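Local structure of O-methyltransferase (Burkholderia thailandensis, 3MCZ) at residues L41-A44 against V45-L49; F50-Q54 against T55-P59; F93-A97 against L98-Y102; R151-D154 against A155-A159. The protein probably transfers a methyl group from S-adenosylmethionine to a hydroxyl group of a still unidentified substrate, and is assembled as a dimer. All coordinates share one frame; numbering follows the deposited sequence.

Interaction 1 of 4, residues L41-A44 against V45-L49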
loop_
_atom_site.group_PDB
_atom_site.type_symbol
_atom_site.label_atom_id
_atom_site.label_comp_id
_atom_site.label_asym_id
_atom_site.label_seq_id
_atom_site.Cartn_x
_atom_site.Cartn_y
_atom_site.Cartn_z
ATOM N N LEU A 41 -2.355 -9.343 1.617
ATOM C CA LEU A 41 -1.571 -10.329 0.918
ATOM C C LEU A 41 -0.370 -10.784 1.706
ATOM O O LEU A 41 -0.052 -11.972 1.724
ATOM C CB LEU A 41 -1.117 -9.786 -0.434
ATOM C CG LEU A 41 -0.300 -10.750 -1.313
ATOM C CD1 LEU A 41 -1.001 -12.108 -1.560
ATOM C CD2 LEU A 41 0.103 -10.030 -2.643
ATOM N N HIS A 42 0.324 -9.837 2.338
ATOM C CA HIS A 42 1.465 -10.171 3.156
ATOM C C HIS A 42 1.060 -11.166 4.214
ATOM O O HIS A 42 1.778 -12.163 4.433
ATOM C CB HIS A 42 2.133 -8.946 3.821
ATOM C CG HIS A 42 2.674 -7.916 2.861
ATOM N ND1 HIS A 42 2.912 -6.621 3.255
ATOM C CD2 HIS A 42 2.958 -7.961 1.537
ATOM C CE1 HIS A 42 3.343 -5.912 2.230
ATOM N NE2 HIS A 42 3.350 -6.692 1.161
ATOM N N TYR A 43 -0.072 -10.923 4.871
ATOM C CA TYR A 43 -0.536 -11.819 5.940
ATOM C C TYR A 43 -0.822 -13.242 5.407
ATOM O O TYR A 43 -0.365 -14.239 5.996
ATOM C CB TYR A 43 -1.787 -11.241 6.696
ATOM C CG TYR A 43 -2.328 -12.314 7.566
ATOM C CD1 TYR A 43 -1.600 -12.746 8.651
ATOM C CD2 TYR A 43 -3.448 -13.039 7.198
ATOM C CE1 TYR A 43 -1.995 -13.800 9.390
ATOM C CE2 TYR A 43 -3.864 -14.100 7.951
ATOM C CZ TYR A 43 -3.138 -14.469 9.050
ATOM O OH TYR A 43 -3.508 -15.542 9.791
ATOM N N ALA A 44 -1.567 -13.327 4.292
ATOM C CA ALA A 44 -2.003 -14.606 3.757
ATOM C C ALA A 44 -0.785 -15.458 3.376
ATOM O O ALA A 44 -0.752 -16.667 3.610
ATOM C CB ALA A 44 -2.925 -14.415 2.554
ATOM N N VAL A 45 0.225 -14.794 2.847
ATOM C CA VAL A 45 1.455 -15.441 2.410
ATOM C C VAL A 45 2.277 -15.892 3.623
ATOM O O VAL A 45 2.750 -17.051 3.641
ATOM C CB VAL A 45 2.266 -14.522 1.488
ATOM C CG1 VAL A 45 3.673 -15.088 1.210
ATOM C CG2 VAL A 45 1.535 -14.349 0.157
ATOM N N ALA A 46 2.406 -15.007 4.628
ATOM C CA ALA A 46 3.234 -15.280 5.833
ATOM C C ALA A 46 2.735 -16.439 6.644
ATOM O O ALA A 46 3.534 -17.238 7.156
ATOM C CB ALA A 46 3.336 -14.063 6.734
ATOM N N ASP A 47 1.412 -16.524 6.800
ATOM C CA ASP A 47 0.793 -17.592 7.567
ATOM C C ASP A 47 0.538 -18.822 6.681
ATOM O O ASP A 47 -0.031 -19.803 7.143
ATOM C CB ASP A 47 -0.530 -17.096 8.190
ATOM C CG ASP A 47 -0.625 -17.369 9.709
ATOM O OD1 ASP A 47 0.323 -17.950 10.289
ATOM O OD2 ASP A 47 -1.653 -17.012 10.336
ATOM N N LYS A 48 0.969 -18.774 5.419
ATOM C CA LYS A 48 0.799 -19.883 4.462
ATOM C C LYS A 48 -0.668 -20.375 4.369
ATOM O O LYS A 48 -0.940 -21.583 4.346
ATOM C CB LYS A 48 1.742 -21.064 4.782
ATOM C CG LYS A 48 3.216 -20.670 4.853
ATOM C CD LYS A 48 4.101 -21.838 5.325
ATOM C CE LYS A 48 5.583 -21.424 5.287
ATOM N NZ LYS A 48 5.910 -20.413 6.353
ATOM N N LEU A 49 -1.603 -19.438 4.331
ATOM C CA LEU A 49 -3.021 -19.780 4.267
ATOM C C LEU A 49 -3.344 -20.552 2.994
ATOM O O LEU A 49 -4.160 -21.474 2.989
ATOM C CB LEU A 49 -3.856 -18.491 4.327
ATOM C CG LEU A 49 -5.370 -18.632 4.226
ATOM C CD1 LEU A 49 -5.941 -19.425 5.398
ATOM C CD2 LEU A 49 -6.019 -17.242 4.148
#

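Interaction 2 of 4, residues F50-Q54 against T55-P59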
loop_
_atom_site.group_PDB
_atom_site.type_symbol
_atom_site.label_atom_id
_atom_site.label_comp_id
_atom_site.label_asym_id
_atom_site.label_seq_id
_atom_site.Cartn_x
_atom_site.Cartn_y
_atom_site.Cartn_z
ATOM N N PHE A 50 -2.689 -20.182 1.902
ATOM C CA PHE A 50 -3.018 -20.755 0.589
ATOM C C PHE A 50 -2.564 -22.209 0.389
ATOM O O PHE A 50 -3.013 -22.891 -0.549
ATOM C CB PHE A 50 -2.475 -19.871 -0.525
ATOM C CG PHE A 50 -2.994 -18.473 -0.480
ATOM C CD1 PHE A 50 -4.344 -18.216 -0.600
ATOM C CD2 PHE A 50 -2.115 -17.387 -0.308
ATOM C CE1 PHE A 50 -4.813 -16.899 -0.573
ATOM C CE2 PHE A 50 -2.581 -16.080 -0.279
ATOM C CZ PHE A 50 -3.937 -15.837 -0.409
ATOM N N ASP A 51 -1.687 -22.675 1.269
ATOM C CA ASP A 51 -1.309 -24.073 1.297
ATOM C C ASP A 51 -2.487 -24.894 1.814
ATOM O O ASP A 51 -2.700 -26.016 1.353
ATOM C CB ASP A 51 -0.072 -24.292 2.180
ATOM C CG ASP A 51 1.230 -23.954 1.462
ATOM O OD1 ASP A 51 1.227 -23.108 0.542
ATOM O OD2 ASP A 51 2.269 -24.556 1.807
ATOM N N LEU A 52 -3.236 -24.354 2.777
ATOM C CA LEU A 52 -4.429 -25.051 3.303
ATOM C C LEU A 52 -5.543 -25.123 2.264
ATOM O O LEU A 52 -6.217 -26.153 2.127
ATOM C CB LEU A 52 -4.955 -24.384 4.579
ATOM C CG LEU A 52 -6.047 -25.159 5.338
ATOM C CD1 LEU A 52 -5.506 -26.454 5.979
ATOM C CD2 LEU A 52 -6.703 -24.264 6.388
ATOM N N THR A 53 -5.721 -24.034 1.516
ATOM C CA THR A 53 -6.800 -23.918 0.549
ATOM C C THR A 53 -6.439 -24.472 -0.844
ATOM O O THR A 53 -7.131 -24.193 -1.811
ATOM C CB THR A 53 -7.295 -22.425 0.456
ATOM O OG1 THR A 53 -6.186 -21.542 0.241
ATOM C CG2 THR A 53 -7.984 -22.007 1.745
ATOM N N GLN A 54 -5.381 -25.281 -0.945
ATOM C CA GLN A 54 -5.118 -26.059 -2.174
ATOM C C GLN A 54 -6.277 -27.010 -2.456
ATOM O O GLN A 54 -6.548 -27.368 -3.609
ATOM C CB GLN A 54 -3.819 -26.849 -2.068
ATOM C CG GLN A 54 -2.560 -25.997 -2.323
ATOM C CD GLN A 54 -1.294 -26.846 -2.313
ATOM O OE1 GLN A 54 -0.966 -27.474 -1.296
ATOM N NE2 GLN A 54 -0.585 -26.882 -3.451
ATOM N N THR A 55 -6.966 -27.408 -1.402
ATOM C CA THR A 55 -8.265 -28.028 -1.569
ATOM C C THR A 55 -9.332 -27.222 -0.814
ATOM O O THR A 55 -9.013 -26.408 0.056
ATOM C CB THR A 55 -8.225 -29.511 -1.177
ATOM O OG1 THR A 55 -9.482 -30.099 -1.498
ATOM C CG2 THR A 55 -7.898 -29.695 0.308
ATOM N N GLY A 56 -10.584 -27.412 -1.191
ATOM C CA GLY A 56 -11.659 -26.600 -0.653
ATOM C C GLY A 56 -11.778 -26.673 0.865
ATOM O O GLY A 56 -11.769 -27.757 1.447
ATOM N N ARG A 57 -11.910 -25.517 1.510
ATOM C CA ARG A 57 -12.118 -25.469 2.944
ATOM C C ARG A 57 -13.238 -24.504 3.314
ATOM O O ARG A 57 -13.335 -23.399 2.734
ATOM C CB ARG A 57 -10.856 -25.005 3.668
ATOM C CG ARG A 57 -9.593 -25.699 3.265
ATOM C CD ARG A 57 -9.500 -27.133 3.781
ATOM N NE ARG A 57 -8.157 -27.633 3.499
ATOM C CZ ARG A 57 -7.664 -28.807 3.887
ATOM N NH1 ARG A 57 -6.425 -29.133 3.541
ATOM N NH2 ARG A 57 -8.390 -29.665 4.597
ATOM N N THR A 58 -14.018 -24.877 4.329
ATOM C CA THR A 58 -15.005 -23.961 4.933
ATOM C C THR A 58 -14.306 -23.029 5.917
ATOM O O THR A 58 -13.205 -23.332 6.373
ATOM C CB THR A 58 -16.104 -24.698 5.722
ATOM O OG1 THR A 58 -15.532 -25.376 6.862
ATOM C CG2 THR A 58 -16.835 -25.679 4.831
ATOM N N PRO A 59 -14.942 -21.892 6.249
ATOM C CA PRO A 59 -14.364 -21.041 7.306
ATOM C C PRO A 59 -14.174 -21.768 8.639
ATOM O O PRO A 59 -13.169 -21.530 9.309
ATOM C CB PRO A 59 -15.361 -19.890 7.439
ATOM C CG PRO A 59 -16.068 -19.834 6.125
ATOM C CD PRO A 59 -16.091 -21.252 5.584
HETATM O O HOH W 1 -4.149 -28.455 1.482
#

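Interaction 3 of 4, residues F93-A97 against L98-Y102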
loop_
_atom_site.group_PDB
_atom_site.type_symbol
_atom_site.label_atom_id
_atom_site.label_comp_id
_atom_site.label_asym_id
_atom_site.label_seq_id
_atom_site.Cartn_x
_atom_site.Cartn_y
_atom_site.Cartn_z
ATOM N N PHE A 93 -13.941 -22.600 0.210
ATOM C CA PHE A 93 -13.008 -21.732 -0.476
ATOM C C PHE A 93 -11.804 -22.534 -0.903
ATOM O O PHE A 93 -11.238 -23.286 -0.098
ATOM C CB PHE A 93 -12.528 -20.622 0.467
ATOM C CG PHE A 93 -13.598 -19.640 0.850
ATOM C CD1 PHE A 93 -14.429 -19.895 1.926
ATOM C CD2 PHE A 93 -13.770 -18.447 0.144
ATOM C CE1 PHE A 93 -15.425 -18.987 2.291
ATOM C CE2 PHE A 93 -14.758 -17.533 0.534
ATOM C CZ PHE A 93 -15.583 -17.825 1.596
ATOM N N ARG A 94 -11.413 -22.331 -2.156
ATOM C CA ARG A 94 -10.250 -22.991 -2.728
ATOM C C ARG A 94 -9.475 -21.995 -3.586
ATOM O O ARG A 94 -10.024 -20.997 -4.064
ATOM C CB ARG A 94 -10.662 -24.227 -3.543
ATOM C CG ARG A 94 -11.348 -23.931 -4.867
ATOM C CD ARG A 94 -11.650 -25.217 -5.650
ATOM N NE ARG A 94 -12.212 -24.902 -6.959
ATOM C CZ ARG A 94 -13.454 -24.472 -7.138
ATOM N NH1 ARG A 94 -14.256 -24.321 -6.092
ATOM N NH2 ARG A 94 -13.898 -24.197 -8.358
ATOM N N ASN A 95 -8.184 -22.259 -3.751
ATOM C CA ASN A 95 -7.301 -21.404 -4.528
ATOM C C ASN A 95 -7.704 -21.255 -5.971
ATOM O O ASN A 95 -8.052 -22.224 -6.638
ATOM C CB ASN A 95 -5.880 -21.957 -4.530
ATOM C CG ASN A 95 -5.246 -21.924 -3.172
ATOM O OD1 ASN A 95 -5.697 -21.199 -2.295
ATOM N ND2 ASN A 95 -4.176 -22.690 -2.999
ATOM N N THR A 96 -7.570 -20.038 -6.471
ATOM C CA THR A 96 -7.671 -19.790 -7.898
ATOM C C THR A 96 -6.377 -20.221 -8.594
ATOM O O THR A 96 -5.386 -20.538 -7.931
ATOM C CB THR A 96 -7.880 -18.326 -8.184
ATOM O OG1 THR A 96 -6.805 -17.584 -7.584
ATOM C CG2 THR A 96 -9.225 -17.889 -7.604
ATOM N N ALA A 97 -6.410 -20.219 -9.928
ATOM C CA ALA A 97 -5.252 -20.600 -10.733
ATOM C C ALA A 97 -4.031 -19.749 -10.376
ATOM O O ALA A 97 -2.954 -20.264 -10.125
ATOM C CB ALA A 97 -5.583 -20.513 -12.234
ATOM N N LEU A 98 -4.217 -18.435 -10.322
ATOM C CA LEU A 98 -3.130 -17.517 -9.947
ATOM C C LEU A 98 -2.519 -17.881 -8.582
ATOM O O LEU A 98 -1.306 -17.999 -8.425
ATOM C CB LEU A 98 -3.694 -16.090 -9.874
ATOM C CG LEU A 98 -2.715 -14.948 -9.601
ATOM C CD1 LEU A 98 -1.805 -14.759 -10.804
ATOM C CD2 LEU A 98 -3.485 -13.681 -9.258
ATOM N N THR A 99 -3.373 -18.051 -7.589
ATOM C CA THR A 99 -2.917 -18.413 -6.258
ATOM C C THR A 99 -2.187 -19.748 -6.264
ATOM O O THR A 99 -1.128 -19.889 -5.682
ATOM C CB THR A 99 -4.110 -18.481 -5.300
ATOM O OG1 THR A 99 -4.734 -17.195 -5.298
ATOM C CG2 THR A 99 -3.667 -18.884 -3.873
ATOM N N GLU A 100 -2.741 -20.739 -6.953
ATOM C CA GLU A 100 -2.124 -22.046 -6.934
ATOM C C GLU A 100 -0.703 -21.958 -7.527
ATOM O O GLU A 100 0.250 -22.513 -6.971
ATOM C CB GLU A 100 -2.999 -23.053 -7.686
ATOM C CG GLU A 100 -2.548 -24.499 -7.477
ATOM C CD GLU A 100 -2.876 -25.067 -6.100
ATOM O OE1 GLU A 100 -3.688 -24.477 -5.342
ATOM O OE2 GLU A 100 -2.316 -26.149 -5.790
ATOM N N ARG A 101 -0.563 -21.221 -8.623
ATOM C CA ARG A 101 0.704 -21.149 -9.301
ATOM C C ARG A 101 1.761 -20.346 -8.538
ATOM O O ARG A 101 2.915 -20.723 -8.511
ATOM C CB ARG A 101 0.524 -20.564 -10.704
ATOM C CG ARG A 101 1.834 -20.402 -11.459
ATOM C CD ARG A 101 1.594 -20.172 -12.922
ATOM N NE ARG A 101 2.838 -20.284 -13.663
ATOM C CZ ARG A 101 2.985 -19.987 -14.951
ATOM N NH1 ARG A 101 1.961 -19.562 -15.685
ATOM N NH2 ARG A 101 4.172 -20.131 -15.505
ATOM N N TYR A 102 1.388 -19.218 -7.959
ATOM C CA TYR A 102 2.399 -18.274 -7.432
ATOM C C TYR A 102 2.435 -18.143 -5.927
ATOM O O TYR A 102 3.378 -17.590 -5.372
ATOM C CB TYR A 102 2.211 -16.896 -8.066
ATOM C CG TYR A 102 2.333 -16.883 -9.574
ATOM C CD1 TYR A 102 3.566 -17.023 -10.204
ATOM C CD2 TYR A 102 1.213 -16.732 -10.370
ATOM C CE1 TYR A 102 3.675 -17.015 -11.614
ATOM C CE2 TYR A 102 1.304 -16.722 -11.778
ATOM C CZ TYR A 102 2.532 -16.849 -12.384
ATOM O OH TYR A 102 2.594 -16.840 -13.764
#

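Interaction 4 of 4, residues R151-D154 against A155-A159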
loop_
_atom_site.group_PDB
_atom_site.type_symbol
_atom_site.label_atom_id
_atom_site.label_comp_id
_atom_site.label_asym_id
_atom_site.label_seq_id
_atom_site.Cartn_x
_atom_site.Cartn_y
_atom_site.Cartn_z
ATOM N N ARG A 151 17.007 -13.870 7.415
ATOM C CA ARG A 151 15.713 -13.926 6.757
ATOM C C ARG A 151 15.590 -12.814 5.704
ATOM O O ARG A 151 15.211 -13.075 4.561
ATOM C CB ARG A 151 14.573 -13.802 7.795
ATOM C CG ARG A 151 13.178 -13.991 7.253
ATOM C CD ARG A 151 12.084 -13.515 8.233
ATOM N NE ARG A 151 10.738 -13.666 7.663
ATOM C CZ ARG A 151 9.601 -13.639 8.366
ATOM N NH1 ARG A 151 9.626 -13.432 9.687
ATOM N NH2 ARG A 151 8.426 -13.812 7.746
ATOM N N ALA A 152 15.907 -11.580 6.087
ATOM C CA ALA A 152 15.758 -10.456 5.174
ATOM C C ALA A 152 16.828 -10.500 4.063
ATOM O O ALA A 152 16.543 -10.125 2.919
ATOM C CB ALA A 152 15.794 -9.121 5.945
ATOM N N ARG A 153 18.040 -10.933 4.409
ATOM C CA ARG A 153 19.116 -11.080 3.422
ATOM C C ARG A 153 18.725 -12.120 2.369
ATOM O O ARG A 153 18.823 -11.868 1.168
ATOM C CB ARG A 153 20.438 -11.499 4.088
ATOM C CG ARG A 153 21.601 -11.672 3.109
ATOM C CD ARG A 153 22.721 -12.513 3.714
ATOM N NE ARG A 153 22.373 -13.933 3.776
ATOM C CZ ARG A 153 23.189 -14.874 4.243
ATOM N NH1 ARG A 153 24.390 -14.539 4.700
ATOM N NH2 ARG A 153 22.798 -16.141 4.265
ATOM N N ASP A 154 18.266 -13.282 2.825
ATOM C CA ASP A 154 17.893 -14.380 1.926
ATOM C C ASP A 154 16.636 -14.073 1.075
ATOM O O ASP A 154 16.588 -14.417 -0.115
ATOM C CB ASP A 154 17.693 -15.667 2.718
ATOM C CG ASP A 154 18.988 -16.204 3.310
ATOM O OD1 ASP A 154 20.089 -15.652 3.035
ATOM O OD2 ASP A 154 18.890 -17.200 4.060
ATOM N N ALA A 155 15.641 -13.420 1.673
ATOM C CA ALA A 155 14.463 -12.984 0.939
ATOM C C ALA A 155 14.857 -12.004 -0.165
ATOM O O ALA A 155 14.413 -12.128 -1.312
ATOM C CB ALA A 155 13.432 -12.350 1.879
ATOM N N PHE A 156 15.695 -11.041 0.184
ATOM C CA PHE A 156 16.155 -10.050 -0.772
ATOM C C PHE A 156 16.913 -10.749 -1.907
ATOM O O PHE A 156 16.585 -10.529 -3.067
ATOM C CB PHE A 156 17.041 -8.991 -0.111
ATOM C CG PHE A 156 17.675 -8.048 -1.095
ATOM C CD1 PHE A 156 16.934 -7.027 -1.665
ATOM C CD2 PHE A 156 18.989 -8.213 -1.484
ATOM C CE1 PHE A 156 17.507 -6.143 -2.591
ATOM C CE2 PHE A 156 19.572 -7.339 -2.421
ATOM C CZ PHE A 156 18.822 -6.303 -2.952
ATOM N N ASN A 157 17.882 -11.605 -1.581
ATOM C CA ASN A 157 18.670 -12.300 -2.617
ATOM C C ASN A 157 17.777 -13.208 -3.515
ATOM O O ASN A 157 17.858 -13.176 -4.753
ATOM C CB ASN A 157 19.829 -13.109 -1.999
ATOM C CG ASN A 157 20.945 -12.209 -1.402
ATOM O OD1 ASN A 157 21.125 -11.056 -1.818
ATOM N ND2 ASN A 157 21.680 -12.741 -0.412
ATOM N N ASP A 158 16.911 -14.000 -2.889
ATOM C CA ASP A 158 15.974 -14.848 -3.633
ATOM C C ASP A 158 14.987 -14.014 -4.477
ATOM O O ASP A 158 14.643 -14.407 -5.593
ATOM C CB ASP A 158 15.225 -15.792 -2.688
ATOM C CG ASP A 158 16.132 -16.857 -2.076
ATOM O OD1 ASP A 158 17.215 -17.158 -2.652
ATOM O OD2 ASP A 158 15.750 -17.406 -1.017
ATOM N N ALA A 159 14.550 -12.877 -3.956
ATOM C CA ALA A 159 13.613 -12.004 -4.680
ATOM C C ALA A 159 14.276 -11.432 -5.940
ATOM O O ALA A 159 13.628 -11.312 -6.972
ATOM C CB ALA A 159 13.094 -10.855 -3.794
HETATM O O HOH W 2 21.295 -15.105 0.648
#

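Interaction 1 of 4, residues L41-A44 against V45-L49
Tyr43 and Asp47, one turn apart, face each other where helix 35-46 of the winged-helix-like dimerisation domain ends in a Schellman motif. With CG anti to the backbone N (chi1 169°), the Tyr43 ring runs forward along the helix, and its OH arrives at Asp47. Ring and carboxylate planes stand 66° apart, and OD2 lies oblique to the ring. The hydroxyl is placed to donate to this oxygen, but the modelled distance, Tyr43 OH to Asp47 OD2 2.4 Å, is very short and its exact value doubtful. The same OD2 forms a salt bridge with Arg133 of the second subunit, so the carboxylate joins the helix end to the dimer interface; the added positive charge would be expected to stabilise its anionic form.

On another side of the helix the contact is apolar: Leu41 CD1 meets Val45 CG2 at 3.8 Å, the two side chains crossing at a slant. Val45 also rests on Val115 of helix 112-119, whereas Leu41 packs on Leu31 of the second subunit. Backbone bonds from Val45 N to Leu41 O and from Ala46 N to His42 O continue the helical pattern, and Asp47 N still reaches Tyr43 O. At Lys48 phi turns positive (52°), which takes the chain out of the helix: Lys48 N bonds back to Val45 O, and Leu49 N closes the turn on Ala44 O at 3.0 Å.

Interaction 2 of 4, residues F50-Q54 against T55-P59
The guanidinium group of Arg57 lies between two aliphatic carbons: Leu52 CD1 is 3.5 Å above one face and Thr55 CG2 is 3.5 Å above the other, both offset toward the rim. Its in-plane edge is polar, meeting the carbonyl oxygen of Leu52 and a water. NE supplies the main bond, with Arg57 NE to Leu52 O 2.8 Å and an N-H...O angle of 169°. Leu52 O is only 2° out of the guanidinium plane, although NE approaches it from well above the carbonyl plane. A weak second bond runs from Arg57 NH1 to the same Leu52 O, at 3.3 Å. The water donates to Asp51 O at 2.8 Å and accepts from Arg57 NH1 at 3.1 Å, so it links the guanidinium to one more carbonyl of the preceding turn. Together the edge bonds and the two covering carbons restrict the rotation of the group.

The arginine gets there by a bend: CG lies beside the backbone N, and chi2 of -73° folds the chain back over Leu52, whose side chain it crosses at about a right angle. Leu52 itself also packs on Val62, Ser65 and Phe66 of helix 59-66. On the backbone, Thr53 CA makes a C-H...O contact with Thr55 O at 3.4 Å, and Arg57 pairs with Phe93 of strand 92-95. An arginine thus reaches back to a carbonyl in the weakly bonded turn 49-52, much as a side chain caps a helix C-terminus, in the connection to helix 59-66 of the winged-helix-like dimerisation domain.

Interaction 3 of 4, residues F93-A97 against L98-Y102
Glu100 leaves its backbone with CG anti to N and then bends at chi2 (74°), which turns its carboxylate back toward Asn95 in the end of strand 92-95. The amide of Asn95 comes to meet it with CG beside its own backbone N. The bond that follows, from Asn95 ND2 to Glu100 OE1, is 3.0 Å long and fairly straight at 165°. OE1 lies close to the amide plane, whereas the nitrogen meets it on the syn side, clearly out of the carboxylate plane; the two planes are 44° apart. The Thr99 side chain crosses that of Asn95 at about a right angle, its CG2 3.5 Å from Asn95 OD1. The amide has further partners: OD1 bonds to Thr53 OG1, and ND2 also donates to Phe50 O.

Thr96, next in the chain after Asn95, is the N-cap of helix 97-103, at the passage from the second strand of the two-stranded wing into the helix of this winged-helix-like domain. Its OG1 accepts from Thr99 N in a weak capping bond of 3.5 Å, while its main polar partner is Gly84 O. Thr99 OG1 lies 3.1 Å from Thr96 OG1 and bonds to Leu85 O, so both hydroxyls tie the helix start to the chain ahead of strand 86-89. The first turn is closed by Glu100 N to Thr96 O at 2.8 Å, and the next by Arg101 N to Ala97 O at 3.0 Å. Further along, Leu98 packs on Ser24 of the second subunit, and the guanidinium of Arg101 forms a salt bridge with Asp109.

Interaction 4 of 4, residues R151-D154 against A155-A159
Asp154 and Asn157 are joined by a water on the surface of helix 150-172: it donates to Asp154 OD1 at 2.7 Å and accepts from Asn157 ND2 at 2.6 Å. In the conformer described, one of two deposited, the neighbouring Arg153 grips the same OD1 side-on, in a salt bridge in which NE and NH2 each stand 3.0 Å from Asp154 OD1. NE meets that oxygen nearly head-on, while NH2 uses its syn lone pair, and the oxygen lies 1° out of the guanidinium plane. A bend at chi3 (74°) brings the guanidinium back to its neighbour. Asn157 ND2 lies 3.7 Å from Arg153 CG, with amide and guanidinium planes 24° apart.

Beneath these groups run regular i to i+4 bonds, among them Asn157 N to Arg153 O at 2.9 Å and Asp158 N to Asp154 O at 2.8 Å. The buried sides of the turn carry Ala152 and Ala155, the latter against Glu116 and His117 of helix 112-119; Phe156 meets the rings of His117 and Phe146. Arg151 forms a salt bridge with Glu116, a polar link to helix 112-119 beside the Ala155 packing. When Arg153 takes this conformer, two of its nitrogens and a water meet one oxygen of Asp154, which would favour the ionised carboxylate and partly offset its charge.

In the fold
Interactions 1, 2 and 3 lie together in the dimerisation domain, while interaction 4 sits in the methyltransferase domain, its centre about 17 Å from that of interaction 1. Interactions 1 and 2 follow one another along the chain and touch through Ala44 CB and Phe50 CE2, 3.3 Å apart. Interactions 2 and 3 are surface contacts sharing a polar seam, including a probable backbone hydrogen bond between Arg57 O and Phe93 N. Interactions 1 and 4 are partly buried on helices that both pack on helix 112-119. Helix ends dominate the first three, with C-terminal closure in 1 and 2 and N-capping in 3; interaction 4 lies in the first turns of a long helix, with a water bridge and a neighbouring Arg-Asp pair on its surface. The second subunit reaches 1 and 3.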